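PDB 5CXX: ferulic acid esterase, AmCE1/Fae1A from Anaeromyces mucronatus, which probably hydrolyses feruloyl esters to release ferulic acid, the compound bound in this structure. Local coordinates for residues 40-45 / 131-136; 60-65 / 160-165; 76-81 / 96-101; 149-154 / 263-268; 216-219 / 224-227. All blocks are in the same frame, centred on the assembly; numbering follows the deposited sequence.

Contact 1 (40-45 / 131-136); sequences RKMNVI and EVIMPY
Met-42 on strand 38-45 faces Ile-133 on helix 125-140, with their CA atoms 9.0 Å apart. The helix is not regular here. It has a wider pi-type turn at 131-133 and a kink at Pro-135, whose N has no bond to the turn before. Tyr-136 N is back in pattern, bonded to Val-132 O at 3.0 Å.

The contact is apolar, and Met-42 carries the strand side of it alone. Its CG sits between the backbone N and the carbonyl carbon (chi1 55°), and the chain beyond is extended. This sends the thioether straight out at the helix. The sulfur passes alongside both branches of Ile-133: Met-42 SD lies 3.9 Å from Ile-133 CG2 and 4.2 Å from Ile-133 CG1. The two side chains run past each other in opposite directions. The terminal methyl goes on to the next ring, where Met-42 CE lies 3.4 Å from Tyr-136 CD1 and 3.9 Å from Tyr-136 CE1. It approaches the ring obliquely. Replacing Met-42 by an alanine would probably open a gap between strand and helix and leave the Tyr-136 ring without the methyl against it.

Neighbours complete the packing. Val-97 of strand 95-99 and Met-137 of the same helix also touch Met-42, and the Tyr-136 ring stacks with His-140. Strand 38-45 runs antiparallel between strands 26-33 and 95-99. Helix 125-140 therefore packs across this part of the sheet, with Ile-133 reaching Tyr-31 on one strand and Pro-99 on another.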
# COMPACT_ATOMS: atom_id res chain seq x y z
N ARG A 40 19.63 -0.07 -2.79
CA ARG A 40 18.42 -0.74 -2.35
C ARG A 40 17.78 -1.52 -3.49
O ARG A 40 18.21 -1.42 -4.64
CB ARG A 40 17.42 0.28 -1.79
CG ARG A 40 18.04 1.33 -0.88
CD ARG A 40 16.97 2.13 -0.16
NE ARG A 40 16.31 1.35 0.88
CZ ARG A 40 15.05 0.93 0.82
NH1 ARG A 40 14.31 1.21 -0.24
NH2 ARG A 40 14.53 0.22 1.82
N LYS A 41 16.75 -2.31 -3.18
CA LYS A 41 16.05 -3.10 -4.20
C LYS A 41 14.56 -2.82 -4.18
O LYS A 41 14.00 -2.52 -3.12
CB LYS A 41 16.26 -4.59 -3.96
CG LYS A 41 17.82 -5.01 -4.23
CD LYS A 41 18.07 -6.51 -4.10
CE LYS A 41 19.45 -6.90 -4.66
NZ LYS A 41 20.43 -5.83 -4.41
N MET A 42 13.95 -2.92 -5.36
CA MET A 42 12.47 -2.89 -5.45
C MET A 42 12.09 -3.80 -6.62
O MET A 42 12.88 -3.97 -7.56
CB MET A 42 11.88 -1.47 -5.70
CG MET A 42 12.46 -0.80 -6.96
SD MET A 42 11.82 0.90 -6.88
CE MET A 42 12.67 1.65 -8.31
N ASN A 43 10.87 -4.37 -6.59
CA ASN A 43 10.36 -5.03 -7.79
C ASN A 43 9.54 -4.06 -8.59
O ASN A 43 8.68 -3.33 -8.07
CB ASN A 43 9.49 -6.21 -7.43
CG ASN A 43 10.32 -7.37 -6.91
OD1 ASN A 43 11.22 -7.85 -7.60
ND2 ASN A 43 10.06 -7.80 -5.67
N VAL A 44 9.80 -4.08 -9.89
CA VAL A 44 8.95 -3.38 -10.84
C VAL A 44 8.21 -4.41 -11.69
O VAL A 44 8.83 -5.26 -12.33
CB VAL A 44 9.77 -2.42 -11.72
CG1 VAL A 44 8.87 -1.72 -12.77
CG2 VAL A 44 10.42 -1.35 -10.82
N ILE A 45 6.89 -4.27 -11.73
CA ILE A 45 6.02 -5.20 -12.47
C ILE A 45 5.34 -4.39 -13.59
O ILE A 45 4.39 -3.64 -13.33
CB ILE A 45 5.02 -5.83 -11.52
CG1 ILE A 45 5.74 -6.59 -10.37
CG2 ILE A 45 4.03 -6.73 -12.33
CD1 ILE A 45 4.79 -6.68 -9.09
N GLU A 131 11.60 11.21 -2.51
CA GLU A 131 12.88 11.76 -2.96
C GLU A 131 13.64 10.82 -3.90
O GLU A 131 14.50 11.30 -4.64
CB GLU A 131 13.82 12.06 -1.77
CG GLU A 131 13.19 13.10 -0.83
CD GLU A 131 14.08 13.35 0.37
OE1 GLU A 131 15.30 13.09 0.31
OE2 GLU A 131 13.57 13.78 1.40
N VAL A 132 13.37 9.51 -3.82
CA VAL A 132 14.22 8.55 -4.56
C VAL A 132 13.40 7.69 -5.51
O VAL A 132 13.72 7.65 -6.71
CB VAL A 132 15.02 7.62 -3.64
CG1 VAL A 132 15.99 6.77 -4.49
CG2 VAL A 132 15.84 8.47 -2.72
N ILE A 133 12.39 6.99 -5.00
CA ILE A 133 11.70 6.02 -5.85
C ILE A 133 10.82 6.67 -6.92
O ILE A 133 10.89 6.29 -8.12
CB ILE A 133 10.86 5.08 -5.01
CG1 ILE A 133 11.81 4.11 -4.23
CG2 ILE A 133 9.96 4.16 -5.89
CD1 ILE A 133 11.01 3.23 -3.23
N MET A 134 10.06 7.67 -6.55
CA MET A 134 9.21 8.31 -7.55
C MET A 134 10.02 8.96 -8.66
O MET A 134 9.71 8.77 -9.85
CB MET A 134 8.27 9.34 -6.88
CG MET A 134 7.15 8.65 -6.24
SD MET A 134 6.16 9.84 -5.32
CE MET A 134 5.09 10.38 -6.63
N PRO A 135 11.12 9.70 -8.33
CA PRO A 135 11.94 10.21 -9.45
C PRO A 135 12.57 9.07 -10.28
O PRO A 135 12.70 9.19 -11.50
CB PRO A 135 13.03 11.05 -8.75
CG PRO A 135 12.35 11.48 -7.43
CD PRO A 135 11.48 10.34 -7.04
N TYR A 136 12.98 7.97 -9.64
CA TYR A 136 13.55 6.87 -10.41
C TYR A 136 12.54 6.36 -11.45
O TYR A 136 12.85 6.14 -12.61
CB TYR A 136 13.94 5.75 -9.45
CG TYR A 136 14.68 4.63 -10.17
CD1 TYR A 136 13.96 3.62 -10.83
CD2 TYR A 136 16.08 4.58 -10.18
CE1 TYR A 136 14.64 2.59 -11.54
CE2 TYR A 136 16.75 3.57 -10.85
CZ TYR A 136 16.03 2.60 -11.55
OH TYR A 136 16.73 1.62 -12.23

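Contact 2 (60-65 / 160-165); sequences YYLHGL and RTSLYI. With FER (3-(4-hydroxy-3-methoxyphenyl)-2-propenoic acid), chain D.
Leu-62 is the strand residue that meets helix 157-168, opposite Thr-161 and Ser-162. Its CB points at the helix. From there CG turns anti to the carbonyl carbon (chi1 -48°) and carries CD1 to the helix. The main contact is at this tip, where Leu-62 CD1 lies 3.9 Å from Thr-161 CG2. The leucine and threonine side chains cross at about a right angle. Ser-162 has two conformers. In one of them its OG also comes close to Leu-62 CG and CD1, so these contacts are less certain. Thr-161 OG1 is bonded to Met-157 O, and Ser-162 OG, in one conformer, to Gly-158 O, so the hydroxyls are satisfied within their own helix.

Beyond the strand the chain enters the ligand pocket. His-63 ND1 gives a bond of 2.8 Å to Gly-64 O, on a lone pair in the carbonyl plane. Gly-64 CA lies 3.6 Å from FER O1, so the backbone passes close to the ligand. Leu-65 N then holds the ferulic acid carboxylate, with O1 at 2.7 Å and a nearly straight N-H...O angle of 172°. At the other end of the ligand, Arg-160 NH1 lies 3.4 Å from the methoxy carbon C10. Asp-123 and Pro-183 O hold this guanidinium. Met-157 N also bonds the ligand. Two backbone N-H groups, one after a central strand and one on Met-157, next to the probable nucleophile elbow, are consistent with the oxyanion hole of an alpha/beta-hydrolase.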
# COMPACT_ATOMS: atom_id res chain seq x y z
N TYR A 60 2.19 1.85 -5.87
CA TYR A 60 3.26 1.39 -4.96
C TYR A 60 2.64 0.58 -3.85
O TYR A 60 1.72 1.09 -3.20
CB TYR A 60 3.98 2.63 -4.38
CG TYR A 60 4.63 3.48 -5.43
CD1 TYR A 60 5.89 3.15 -5.88
CD2 TYR A 60 3.94 4.57 -5.99
CE1 TYR A 60 6.50 3.92 -6.87
CE2 TYR A 60 4.54 5.34 -6.99
CZ TYR A 60 5.82 4.97 -7.44
OH TYR A 60 6.42 5.75 -8.46
N TYR A 61 3.08 -0.67 -3.67
CA TYR A 61 2.42 -1.61 -2.74
C TYR A 61 3.44 -2.04 -1.68
O TYR A 61 4.47 -2.66 -2.03
CB TYR A 61 1.94 -2.81 -3.58
CG TYR A 61 0.95 -3.77 -2.91
CD1 TYR A 61 0.57 -3.68 -1.55
CD2 TYR A 61 0.41 -4.79 -3.69
CE1 TYR A 61 -0.38 -4.59 -1.04
CE2 TYR A 61 -0.54 -5.70 -3.15
CZ TYR A 61 -0.89 -5.57 -1.83
OH TYR A 61 -1.81 -6.45 -1.29
N LEU A 62 3.16 -1.70 -0.42
CA LEU A 62 4.14 -1.77 0.67
C LEU A 62 3.91 -2.99 1.56
O LEU A 62 2.84 -3.15 2.13
CB LEU A 62 4.03 -0.49 1.53
CG LEU A 62 4.01 0.86 0.77
CD1 LEU A 62 4.19 1.96 1.80
CD2 LEU A 62 5.12 0.97 -0.31
N HIS A 63 4.97 -3.81 1.75
CA HIS A 63 4.89 -4.91 2.69
C HIS A 63 4.85 -4.50 4.15
O HIS A 63 4.98 -3.32 4.50
CB HIS A 63 6.13 -5.80 2.45
CG HIS A 63 7.45 -5.11 2.74
ND1 HIS A 63 7.89 -4.88 4.03
CD2 HIS A 63 8.41 -4.63 1.91
CE1 HIS A 63 9.08 -4.28 3.99
NE2 HIS A 63 9.41 -4.11 2.71
N GLY A 64 4.69 -5.50 5.01
CA GLY A 64 4.61 -5.27 6.44
C GLY A 64 5.93 -5.39 7.19
O GLY A 64 7.04 -5.47 6.60
N LEU A 65 5.81 -5.38 8.50
CA LEU A 65 6.99 -5.39 9.35
C LEU A 65 7.77 -6.68 9.09
O LEU A 65 7.19 -7.75 8.89
CB LEU A 65 6.56 -5.35 10.85
CG LEU A 65 7.48 -4.69 11.85
CD1 LEU A 65 7.62 -3.19 11.53
CD2 LEU A 65 6.96 -4.98 13.26
N ARG A 160 -0.06 1.14 7.56
CA ARG A 160 0.19 2.31 8.37
C ARG A 160 0.98 3.35 7.59
O ARG A 160 0.64 4.56 7.58
CB ARG A 160 0.91 1.88 9.68
CG ARG A 160 1.86 2.97 10.17
CD ARG A 160 2.39 2.64 11.60
NE ARG A 160 3.62 3.39 11.80
CZ ARG A 160 4.17 3.52 13.02
NH1 ARG A 160 3.59 2.98 14.10
NH2 ARG A 160 5.33 4.19 13.14
N THR A 161 2.02 2.87 6.88
CA THR A 161 2.89 3.80 6.19
C THR A 161 2.13 4.41 5.00
O THR A 161 2.28 5.61 4.72
CB THR A 161 4.17 3.05 5.71
OG1 THR A 161 4.82 2.56 6.92
CG2 THR A 161 5.12 4.01 4.95
N SER A 162 1.31 3.61 4.32
CA SER A 162 0.51 4.14 3.20
C SER A 162 -0.47 5.21 3.66
O SER A 162 -0.65 6.24 2.99
CB SER A 162 -0.29 3.01 2.52
OG SER A 162 0.58 2.12 1.86
N LEU A 163 -1.11 5.00 4.82
CA LEU A 163 -2.06 6.01 5.30
C LEU A 163 -1.33 7.29 5.72
O LEU A 163 -1.80 8.40 5.44
CB LEU A 163 -2.83 5.49 6.53
CG LEU A 163 -3.95 4.53 6.15
CD1 LEU A 163 -4.48 3.76 7.42
CD2 LEU A 163 -5.14 5.30 5.49
N TYR A 164 -0.18 7.13 6.38
CA TYR A 164 0.58 8.29 6.82
C TYR A 164 0.98 9.14 5.60
O TYR A 164 0.81 10.37 5.58
CB TYR A 164 1.81 7.80 7.61
CG TYR A 164 2.79 8.88 7.99
CD1 TYR A 164 2.41 9.93 8.82
CD2 TYR A 164 4.11 8.76 7.58
CE1 TYR A 164 3.34 10.90 9.19
CE2 TYR A 164 5.07 9.75 7.96
CZ TYR A 164 4.64 10.81 8.73
OH TYR A 164 5.57 11.76 9.12
N ILE A 165 1.59 8.47 4.61
CA ILE A 165 2.07 9.22 3.46
C ILE A 165 0.90 9.77 2.67
O ILE A 165 0.90 10.93 2.18
CB ILE A 165 2.98 8.33 2.59
CG1 ILE A 165 4.27 7.95 3.35
CG2 ILE A 165 3.31 9.11 1.28
CD1 ILE A 165 5.03 6.79 2.61
C4 FER D . 2.83 -3.17 16.62
C5 FER D . 2.27 -4.44 16.27
C6 FER D . 2.35 -4.87 14.98
C3 FER D . 3.37 -2.37 15.61
C2 FER D . 3.49 -2.79 14.31
C1 FER D . 2.96 -4.03 13.98
C10 FER D . 4.18 -0.30 14.99
C7 FER D . 3.10 -4.50 12.58
C8 FER D . 2.95 -5.78 12.18
C9 FER D . 3.13 -6.10 10.70
O1 FER D . 3.44 -5.22 9.83
O2 FER D . 3.00 -7.30 10.33
O4 FER D . 2.81 -2.64 17.88
O3 FER D . 3.84 -1.17 16.06

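Contact 3 (76-81 / 96-101); sequences DSTLAI and IVLPDV
Thr-78 packs against Ile-96 and Leu-98 inside a beta-alpha-beta crossover. Strand 58-62 leads into helix 77-87, and the chain returns through strand 95-99, parallel to the first and next to it in the sheet. This contact is where the connecting helix lies on the returning strand.

Ile-96 and Leu-98 alternate with Val-97, so both point at the helix while Val-97 turns to the other face of the sheet and meets Met-137. Thr-78 points toward the strand; its methyl meets Leu-98 and its carbonyl meets Ile-96. Its hydroxyl is bonded to Met-72 O, which fixes how the side chain is turned. Thr-78 CG2 meets the branch end of Leu-98 loosely, with Leu-98 CD2 at 4.3 Å. Behind this pair, Tyr-61 of strand 58-62 touches both Thr-78 and Leu-98, and Leu-73 also lies against the leucine.

Ile-96 meets the backbone of the same residue. Its CG1 is anti to the carbonyl carbon (chi1 -60°) and the chain stays extended, which carries CD1 up to the helix backbone. Strand 95-99 is held from its far side by strand 38-45, with Ile-96 paired to Ile-45 and Leu-98 to Asn-43. The cost of the packing falls on one polar atom. Thr-78 O is buried with no partner in the model, and what lies against it is the methyl of Ile-96, CD1, at 3.9 Å.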
# COMPACT_ATOMS: atom_id res chain seq x y z
N ASP A 76 -0.42 -15.31 -5.01
CA ASP A 76 -0.62 -14.81 -6.39
C ASP A 76 -1.64 -13.66 -6.48
O ASP A 76 -1.82 -13.12 -7.58
CB ASP A 76 -1.08 -15.98 -7.30
CG ASP A 76 0.07 -16.82 -7.77
OD1 ASP A 76 1.25 -16.51 -7.47
OD2 ASP A 76 -0.19 -17.80 -8.52
N SER A 77 -2.29 -13.24 -5.38
CA SER A 77 -3.26 -12.15 -5.52
C SER A 77 -2.64 -10.88 -6.08
O SER A 77 -3.32 -10.17 -6.79
CB SER A 77 -3.93 -11.83 -4.16
OG SER A 77 -2.93 -11.54 -3.18
N THR A 78 -1.38 -10.58 -5.75
CA THR A 78 -0.82 -9.29 -6.17
C THR A 78 -0.74 -9.20 -7.68
O THR A 78 -1.11 -8.17 -8.30
CB THR A 78 0.58 -9.10 -5.53
OG1 THR A 78 0.39 -9.09 -4.10
CG2 THR A 78 1.30 -7.79 -5.96
N LEU A 79 -0.18 -10.25 -8.28
CA LEU A 79 -0.09 -10.29 -9.75
C LEU A 79 -1.42 -10.62 -10.42
O LEU A 79 -1.63 -10.21 -11.57
CB LEU A 79 0.94 -11.36 -10.20
CG LEU A 79 2.37 -11.09 -9.77
CD1 LEU A 79 3.26 -12.32 -10.13
CD2 LEU A 79 2.91 -9.79 -10.43
N ALA A 80 -2.29 -11.39 -9.77
CA ALA A 80 -3.49 -11.86 -10.50
C ALA A 80 -4.62 -10.84 -10.51
O ALA A 80 -5.32 -10.71 -11.51
CB ALA A 80 -4.01 -13.18 -9.92
N ILE A 81 -4.82 -10.15 -9.40
CA ILE A 81 -6.01 -9.29 -9.28
C ILE A 81 -6.09 -8.17 -10.33
O ILE A 81 -7.16 -8.03 -10.98
CB ILE A 81 -6.08 -8.71 -7.83
CG1 ILE A 81 -6.67 -9.79 -6.89
CG2 ILE A 81 -6.95 -7.40 -7.80
CD1 ILE A 81 -6.59 -9.40 -5.36
N ILE A 96 3.05 -1.87 -11.31
CA ILE A 96 3.02 -2.12 -9.87
C ILE A 96 4.47 -2.14 -9.38
O ILE A 96 5.34 -2.80 -9.97
CB ILE A 96 2.38 -3.51 -9.58
CG1 ILE A 96 0.93 -3.57 -10.12
CG2 ILE A 96 2.40 -3.79 -8.01
CD1 ILE A 96 0.49 -5.06 -10.09
N VAL A 97 4.74 -1.37 -8.32
CA VAL A 97 6.08 -1.32 -7.71
C VAL A 97 5.99 -1.87 -6.29
O VAL A 97 5.15 -1.43 -5.50
CB VAL A 97 6.62 0.13 -7.72
CG1 VAL A 97 8.02 0.22 -6.99
CG2 VAL A 97 6.73 0.67 -9.19
N LEU A 98 6.87 -2.82 -5.97
CA LEU A 98 6.95 -3.38 -4.59
C LEU A 98 8.28 -2.93 -4.00
O LEU A 98 9.36 -3.50 -4.29
CB LEU A 98 6.90 -4.91 -4.58
CG LEU A 98 5.79 -5.55 -5.41
CD1 LEU A 98 5.84 -7.09 -5.24
CD2 LEU A 98 4.42 -4.97 -4.99
N PRO A 99 8.26 -1.88 -3.17
CA PRO A 99 9.51 -1.42 -2.55
C PRO A 99 9.92 -2.30 -1.37
O PRO A 99 9.14 -3.09 -0.85
CB PRO A 99 9.18 -0.02 -2.02
CG PRO A 99 7.89 0.39 -2.80
CD PRO A 99 7.14 -0.95 -2.91
N ASP A 100 11.19 -2.11 -0.99
CA ASP A 100 11.62 -2.46 0.37
C ASP A 100 11.32 -1.27 1.26
O ASP A 100 11.86 -0.16 1.03
CB ASP A 100 13.13 -2.78 0.31
CG ASP A 100 13.74 -3.03 1.69
OD1 ASP A 100 13.02 -2.90 2.71
OD2 ASP A 100 14.97 -3.37 1.69
N VAL A 101 10.37 -1.43 2.16
CA VAL A 101 9.81 -0.29 2.91
C VAL A 101 10.69 0.10 4.11
O VAL A 101 10.55 1.19 4.65
CB VAL A 101 8.38 -0.63 3.43
CG1 VAL A 101 7.69 0.63 4.08
CG2 VAL A 101 7.59 -1.12 2.22

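Contact 4 (149-154 / 263-268); sequences NTALCG and YNFIQT
A cysteine sulfur beside a phenylalanine ring marks this contact. Cys-153 SG lies 4.7 Å from the centroid of the Phe-265 ring, 55° off the ring normal, in an oblique sulfur-aromatic contact. The ring extends from helix 255-266 toward strand 150-155 because CG is anti to the backbone N (chi1 -176°). Its outer atoms do the touching. Phe-265 CE2 lies 3.7 Å from Cys-153 CB, and Phe-265 CZ lies 3.9 Å from Ala-151 CB. Leu-152, between them, turns its side chain to the other face of the sheet, but Leu-152 O comes obliquely to the ring, 4.1 Å from Phe-265 CZ. Tyr-175 and Phe-179 of the next strand also touch the ring.

The backbone behind the ring is held: Phe-265 O accepts from Thr-268 N at 2.9 Å and from Thr-268 OG1 at 2.8 Å, the hydroxyl on a lone pair in the carbonyl plane. Trading Phe-265 for an alanine would probably open a gap next to Ala-151 and Cys-153 and leave the sulfur without its aromatic neighbour. The contact is mostly apolar, with no hydrogen bond between the segments. Its hold comes from shape and burial rather than from directed bonds.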
# COMPACT_ATOMS: atom_id res chain seq x y z
N ASN A 149 -2.80 9.64 -11.04
CA ASN A 149 -2.08 8.48 -11.65
C ASN A 149 -1.21 7.79 -10.66
O ASN A 149 -0.36 7.00 -11.06
CB ASN A 149 -1.25 8.95 -12.85
CG ASN A 149 -2.16 9.52 -13.90
OD1 ASN A 149 -3.13 8.85 -14.30
ND2 ASN A 149 -1.96 10.78 -14.28
N THR A 150 -1.39 8.04 -9.37
CA THR A 150 -0.46 7.54 -8.36
C THR A 150 -1.26 6.91 -7.20
O THR A 150 -2.04 7.61 -6.53
CB THR A 150 0.40 8.67 -7.81
OG1 THR A 150 1.09 9.32 -8.90
CG2 THR A 150 1.49 8.11 -6.86
N ALA A 151 -1.07 5.61 -6.96
CA ALA A 151 -1.71 4.91 -5.83
C ALA A 151 -0.68 4.36 -4.88
O ALA A 151 0.44 4.03 -5.28
CB ALA A 151 -2.58 3.76 -6.33
N LEU A 152 -1.07 4.30 -3.60
CA LEU A 152 -0.15 3.81 -2.56
C LEU A 152 -0.96 2.93 -1.64
O LEU A 152 -1.97 3.39 -1.05
CB LEU A 152 0.46 5.01 -1.79
CG LEU A 152 1.42 4.60 -0.64
CD1 LEU A 152 2.66 3.89 -1.24
CD2 LEU A 152 1.85 5.88 0.09
N CYS A 153 -0.58 1.64 -1.54
CA CYS A 153 -1.31 0.76 -0.65
C CYS A 153 -0.32 -0.19 0.05
O CYS A 153 0.85 -0.20 -0.28
CB CYS A 153 -2.43 -0.03 -1.38
SG CYS A 153 -1.81 -1.10 -2.76
N GLY A 154 -0.82 -0.90 1.05
CA GLY A 154 0.12 -1.70 1.84
C GLY A 154 -0.61 -2.62 2.80
O GLY A 154 -1.81 -2.50 3.00
N TYR A 263 -8.33 -6.35 -3.94
CA TYR A 263 -9.42 -6.53 -4.91
C TYR A 263 -10.37 -5.33 -4.94
O TYR A 263 -10.69 -4.80 -6.03
CB TYR A 263 -10.20 -7.81 -4.54
CG TYR A 263 -11.47 -8.07 -5.32
CD1 TYR A 263 -11.44 -8.39 -6.68
CD2 TYR A 263 -12.73 -8.02 -4.67
CE1 TYR A 263 -12.59 -8.68 -7.39
CE2 TYR A 263 -13.90 -8.32 -5.39
CZ TYR A 263 -13.81 -8.64 -6.75
OH TYR A 263 -14.97 -8.94 -7.44
N ASN A 264 -10.85 -4.88 -3.76
CA ASN A 264 -11.69 -3.69 -3.80
C ASN A 264 -10.92 -2.43 -4.20
O ASN A 264 -11.44 -1.58 -4.96
CB ASN A 264 -12.33 -3.52 -2.41
CG ASN A 264 -13.47 -4.48 -2.19
OD1 ASN A 264 -14.58 -4.23 -2.67
ND2 ASN A 264 -13.22 -5.56 -1.45
N PHE A 265 -9.68 -2.30 -3.73
CA PHE A 265 -8.93 -1.11 -4.04
C PHE A 265 -8.68 -0.92 -5.54
O PHE A 265 -8.83 0.17 -6.09
CB PHE A 265 -7.62 -1.17 -3.26
CG PHE A 265 -6.72 0.07 -3.39
CD1 PHE A 265 -7.17 1.32 -2.92
CD2 PHE A 265 -5.47 -0.05 -3.96
CE1 PHE A 265 -6.30 2.45 -3.01
CE2 PHE A 265 -4.63 1.06 -4.10
CZ PHE A 265 -5.03 2.29 -3.61
N ILE A 266 -8.25 -2.00 -6.21
CA ILE A 266 -7.85 -1.88 -7.62
C ILE A 266 -9.06 -1.65 -8.53
O ILE A 266 -8.94 -1.14 -9.64
CB ILE A 266 -7.04 -3.15 -8.03
CG1 ILE A 266 -5.70 -3.14 -7.27
CG2 ILE A 266 -6.79 -3.20 -9.58
CD1 ILE A 266 -4.70 -2.02 -7.66
N GLN A 267 -10.25 -2.00 -8.03
CA GLN A 267 -11.45 -1.63 -8.75
C GLN A 267 -11.71 -0.12 -8.76
O GLN A 267 -12.53 0.36 -9.56
CB GLN A 267 -12.67 -2.31 -8.14
CG GLN A 267 -12.76 -3.77 -8.52
CD GLN A 267 -13.94 -4.42 -7.86
OE1 GLN A 267 -15.10 -4.21 -8.27
NE2 GLN A 267 -13.68 -5.17 -6.81
N THR A 268 -11.06 0.61 -7.86
CA THR A 268 -11.32 2.06 -7.78
C THR A 268 -10.21 2.92 -8.39
O THR A 268 -10.40 4.11 -8.63
CB THR A 268 -11.50 2.53 -6.34
OG1 THR A 268 -10.23 2.58 -5.67
CG2 THR A 268 -12.52 1.68 -5.57

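Contact 5 (216-219 / 224-227); sequences IDCG and VVGQ
Cys-218 and Val-225 make the close-packed part of this contact, between Cys-218 on strand 213-219 and the loop that follows. Cys-218 SG is anti to the backbone N (chi1 -167°), which aims the sulfur across at the loop. There Cys-218 SG meets Val-225 CG2 at 4.0 Å and Gly-226 O, also at 4.0 Å. Cys-218 and Val-225 are buried. Trp-245 and Pro-229 also pack on the cysteine, and the valine lies against Ser-156 and His-253.

The other side is looser and wetter. Gly-226 is partly exposed and Gln-227 is exposed. Here the two backbones are joined through a water, not directly. The water donates to Gly-219 O at 3.0 Å and to Gly-226 O at 2.9 Å. It bridges two carbonyl oxygens, both acceptors, which could not bond to each other directly. Gly-226 has a positive phi (56°), a backbone shape that favours glycine. It turns the chain into Gln-227, the N-cap position of helix 228-238.

The loop between the segments contains Asp-222, whose OD1 takes the N-H groups of both Val-224 and Val-225. Val-224 also touches ferulic acid. Asp-222, Ser-156 and His-253 are probably the catalytic triad, as their geometry fits one. In alpha/beta-hydrolases the triad acid usually sits on the loop after such a strand, and the contact probably belongs to that site.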
# COMPACT_ATOMS: atom_id res chain seq x y z
N ILE A 216 -9.77 1.29 3.72
CA ILE A 216 -9.15 0.58 4.84
C ILE A 216 -9.94 -0.70 5.06
O ILE A 216 -11.19 -0.67 5.06
CB ILE A 216 -9.21 1.40 6.14
CG1 ILE A 216 -8.53 2.73 5.98
CG2 ILE A 216 -8.55 0.59 7.29
CD1 ILE A 216 -8.70 3.61 7.28
N ASP A 217 -9.23 -1.84 5.23
CA ASP A 217 -9.92 -3.05 5.68
C ASP A 217 -9.15 -3.75 6.77
O ASP A 217 -8.02 -3.34 7.13
CB ASP A 217 -10.29 -4.05 4.51
CG ASP A 217 -9.14 -5.03 4.12
OD1 ASP A 217 -7.98 -4.67 4.25
OD2 ASP A 217 -9.46 -6.18 3.68
N CYS A 218 -9.79 -4.77 7.32
CA CYS A 218 -9.14 -5.61 8.33
C CYS A 218 -9.98 -6.84 8.56
O CYS A 218 -11.21 -6.76 8.48
CB CYS A 218 -8.98 -4.84 9.68
SG CYS A 218 -7.87 -5.68 10.87
N GLY A 219 -9.35 -8.00 8.86
CA GLY A 219 -10.09 -9.13 9.37
C GLY A 219 -10.80 -8.78 10.68
O GLY A 219 -10.36 -7.93 11.46
N VAL A 224 -2.77 -9.53 15.23
CA VAL A 224 -1.53 -8.75 15.21
C VAL A 224 -1.85 -7.25 15.35
O VAL A 224 -1.18 -6.58 16.17
CB VAL A 224 -0.75 -8.98 13.94
CG1 VAL A 224 0.52 -8.06 13.79
CG2 VAL A 224 -0.33 -10.47 13.89
N VAL A 225 -2.84 -6.76 14.59
CA VAL A 225 -3.15 -5.33 14.71
C VAL A 225 -4.51 -5.06 15.37
O VAL A 225 -4.84 -3.92 15.58
CB VAL A 225 -3.08 -4.58 13.33
CG1 VAL A 225 -1.65 -4.76 12.68
CG2 VAL A 225 -4.18 -5.05 12.32
N GLY A 226 -5.29 -6.11 15.65
CA GLY A 226 -6.48 -5.98 16.50
C GLY A 226 -7.47 -4.94 16.00
O GLY A 226 -7.89 -4.99 14.84
N GLN A 227 -7.74 -3.98 16.89
CA GLN A 227 -8.75 -2.96 16.62
C GLN A 227 -8.13 -1.69 16.11
O GLN A 227 -8.85 -0.65 16.00
CB GLN A 227 -9.52 -2.68 17.90
CG GLN A 227 -10.30 -3.93 18.33
CD GLN A 227 -11.39 -4.28 17.35
OE1 GLN A 227 -12.30 -3.49 17.14
NE2 GLN A 227 -11.32 -5.47 16.75
O HOH W 1 -9.26 -7.43 14.23

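Overall arrangement
All five contacts rest on one mixed eight-stranded sheet. Contacts 1, 3, 2 and 4 follow neighbouring strands 38-45, 95-99, 58-62 and 150-155, and contact 5 lies two strands further on. Contacts 1 and 5 are about 28 Å apart between centres, on opposite sides of the chain's centre. Contacts 1 and 2 pack helices on one face of the sheet, contacts 3 and 4 on the other. Along the chain, contact 3 is nested inside contacts 1 and 2, and contact 5 inside contact 4. This is the alpha/beta-hydrolase sandwich. The ligand pocket gathers residues from contacts 2 and 5, whose centres are about 14 Å apart.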